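Local coordinates for protein CRISPR-associated endoribonuclease Cas2 (Streptococcus pyogenes serotype M1, PDB 4QR2) that forms a homodimer of the CRISPR-associated Cas2 family and is probably a Mg(2+)-dependent nuclease of bacterial adaptive immunity, at residues A[19-23]-A[58-64]. Residues are numbered along the deposited sequence.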
loop_
_atom_site.group_PDB
_atom_site.type_symbol
_atom_site.label_atom_id
_atom_site.label_comp_id
_atom_site.label_asym_id
_atom_site.label_seq_id
_atom_site.Cartn_x
_atom_site.Cartn_y
_atom_site.Cartn_z
ATOM N N ARG A 19 5.859 -13.284 9.263
ATOM C CA ARG A 19 6.280 -12.917 7.925
ATOM C C ARG A 19 6.354 -11.432 7.753
ATOM O O ARG A 19 7.335 -10.942 7.204
ATOM C CB ARG A 19 5.358 -13.520 6.879
ATOM C CG ARG A 19 5.457 -15.054 6.841
ATOM C CD ARG A 19 4.834 -15.714 5.572
ATOM N NE ARG A 19 3.432 -15.494 5.332
ATOM C CZ ARG A 19 2.437 -16.136 5.946
ATOM N NH1 ARG A 19 1.197 -15.848 5.634
ATOM N NH2 ARG A 19 2.666 -17.029 6.918
ATOM N N LEU A 20 5.387 -10.685 8.261
ATOM C CA LEU A 20 5.421 -9.223 8.146
ATOM C C LEU A 20 6.619 -8.677 8.894
ATOM O O LEU A 20 7.295 -7.752 8.416
ATOM C CB LEU A 20 4.121 -8.568 8.645
ATOM C CG LEU A 20 4.098 -7.039 8.720
ATOM C CD1 LEU A 20 4.312 -6.453 7.338
ATOM C CD2 LEU A 20 2.797 -6.513 9.331
ATOM N N ARG A 21 6.962 -9.231 10.055
ATOM C CA ARG A 21 8.172 -8.735 10.765
ATOM C C ARG A 21 9.413 -8.943 9.920
ATOM O O ARG A 21 10.291 -8.091 9.863
ATOM C CB ARG A 21 8.356 -9.488 12.084
ATOM C CG ARG A 21 7.352 -9.120 13.199
ATOM C CD ARG A 21 7.859 -9.577 14.622
ATOM N NE ARG A 21 7.917 -11.032 14.746
ATOM C CZ ARG A 21 6.878 -11.872 14.960
ATOM N NH1 ARG A 21 7.120 -13.152 15.004
ATOM N NH2 ARG A 21 5.661 -11.476 15.093
ATOM N N HIS A 22 9.486 -10.082 9.216
ATOM C CA HIS A 22 10.675 -10.375 8.398
ATOM C C HIS A 22 10.710 -9.539 7.142
ATOM O O HIS A 22 11.829 -9.091 6.746
ATOM C CB HIS A 22 10.667 -11.847 8.002
ATOM C CG HIS A 22 10.918 -12.791 9.130
ATOM N ND1 HIS A 22 10.683 -14.145 9.015
ATOM C CD2 HIS A 22 11.231 -12.575 10.429
ATOM C CE1 HIS A 22 10.932 -14.732 10.174
ATOM N NE2 HIS A 22 11.283 -13.803 11.051
ATOM N N VAL A 23 9.535 -9.357 6.497
ATOM C CA VAL A 23 9.402 -8.377 5.381
ATOM C C VAL A 23 9.870 -6.988 5.774
ATOM O O VAL A 23 10.707 -6.339 5.101
ATOM C CB VAL A 23 8.000 -8.388 4.764
ATOM C CG1 VAL A 23 7.817 -7.247 3.795
ATOM C CG2 VAL A 23 7.802 -9.726 4.001
ATOM N N ILE A 58 10.750 -15.233 1.872
ATOM C CA ILE A 58 9.992 -14.929 3.125
ATOM C C ILE A 58 8.467 -15.117 3.015
ATOM O O ILE A 58 7.828 -15.618 3.950
ATOM C CB ILE A 58 10.245 -13.480 3.583
ATOM C CG1 ILE A 58 11.723 -13.341 3.988
ATOM C CG2 ILE A 58 9.194 -13.069 4.663
ATOM C CD1 ILE A 58 12.303 -11.961 3.961
ATOM N N ILE A 59 7.866 -14.600 1.933
ATOM C CA ILE A 59 6.401 -14.597 1.850
ATOM C C ILE A 59 5.876 -15.961 1.550
ATOM O O ILE A 59 6.629 -16.862 1.142
ATOM C CB ILE A 59 5.862 -13.594 0.834
ATOM C CG1 ILE A 59 6.142 -14.030 -0.605
ATOM C CG2 ILE A 59 6.504 -12.203 1.108
ATOM C CD1 ILE A 59 5.375 -13.150 -1.553
ATOM N N ASP A 60 4.617 -16.145 1.884
ATOM C CA ASP A 60 3.892 -17.362 1.451
ATOM C C ASP A 60 3.185 -16.978 0.161
ATOM O O ASP A 60 2.243 -16.172 0.161
ATOM C CB ASP A 60 2.897 -17.817 2.500
ATOM C CG ASP A 60 2.192 -19.126 2.107
ATOM O OD1 ASP A 60 2.181 -19.488 0.914
ATOM O OD2 ASP A 60 1.670 -19.822 3.002
ATOM N N GLU A 61 3.718 -17.446 -0.964
ATOM C CA GLU A 61 3.163 -17.029 -2.270
ATOM C C GLU A 61 1.724 -17.496 -2.564
ATOM O O GLU A 61 1.040 -16.886 -3.390
ATOM C CB GLU A 61 4.165 -17.428 -3.382
ATOM C CG GLU A 61 5.384 -16.490 -3.399
ATOM C CD GLU A 61 6.751 -17.197 -3.494
ATOM O OE1 GLU A 61 7.537 -17.134 -2.504
ATOM O OE2 GLU A 61 7.044 -17.792 -4.560
ATOM N N LYS A 62 1.271 -18.540 -1.879
ATOM C CA LYS A 62 -0.117 -18.979 -1.973
ATOM C C LYS A 62 -1.106 -18.011 -1.369
ATOM O O LYS A 62 -2.178 -17.833 -1.927
ATOM C CB LYS A 62 -0.311 -20.328 -1.313
ATOM C CG LYS A 62 0.419 -21.427 -2.047
ATOM C CD LYS A 62 -0.084 -22.801 -1.659
ATOM C CE LYS A 62 -0.067 -23.714 -2.884
ATOM N NZ LYS A 62 1.266 -24.298 -3.196
ATOM N N THR A 63 -0.741 -17.367 -0.257
ATOM C CA THR A 63 -1.681 -16.568 0.476
ATOM C C THR A 63 -1.395 -15.093 0.492
ATOM O O THR A 63 -2.277 -14.314 0.864
ATOM C CB THR A 63 -1.756 -17.064 1.944
ATOM O OG1 THR A 63 -0.437 -17.037 2.523
ATOM C CG2 THR A 63 -2.183 -18.490 1.987
ATOM N N ASP A 64 -0.132 -14.709 0.234
ATOM C CA ASP A 64 0.302 -13.317 0.374
ATOM C C ASP A 64 0.565 -12.754 -1.016
ATOM O O ASP A 64 0.821 -13.485 -1.963
ATOM C CB ASP A 64 1.671 -13.228 1.101
ATOM C CG ASP A 64 1.711 -13.922 2.487
ATOM O OD1 ASP A 64 0.682 -14.477 2.988
ATOM O OD2 ASP A 64 2.836 -13.964 3.030
#
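A bidentate salt bridge beside a small apolar patch joins helix 14-27 to the loop that leads from helix 45-58 into strand 65-71, in the ferredoxin-like fold of Cas2. Arg-19 points from the helix toward the loop and meets the carboxylate of Asp-64 side-on: NE donates to Asp-64 OD2 at 2.8 Å and NH1 to Asp-64 OD1 at 3.0 Å, with the acid near the guanidinium plane. Asp-60 CB lies over one face of that group, 3.7 Å from Arg-19 NE. The loop itself holds the acid in place. Asp-60 N donates to Asp-64 OD2 (3.0 Å), Thr-63 OG1 to Asp-64 OD1 (2.8 Å), and the backbone closes with Asp-64 N to Asp-60 O at 2.8 Å. Asp-60 also makes an Asx turn, its OD1 accepting from Lys-62 N (3.1 Å). One turn along the helix from Arg-19, contact becomes apolar: Val-23 CG2 packs 3.7 Å from Ile-58 CG2 and 4.0 Å from Ile-59 CG2, while His-22 CB lies 3.8 Å from Ile-58 CG2. Asp-64 OD2 is also hydrogen-bonded to the hydroxyl of Tyr-7, which directly precedes Asp-8, the predicted catalytic Mg(2+) ligand; the side chains of Asp-64 and Asp-8 are about 6 Å apart. Tyr-7 on strand 2-8 touches Arg-19, Val-23 and Ile-59, Leu-55 of helix 45-58 packs on Val-23, and Leu-82 of the second subunit reaches Ile-59.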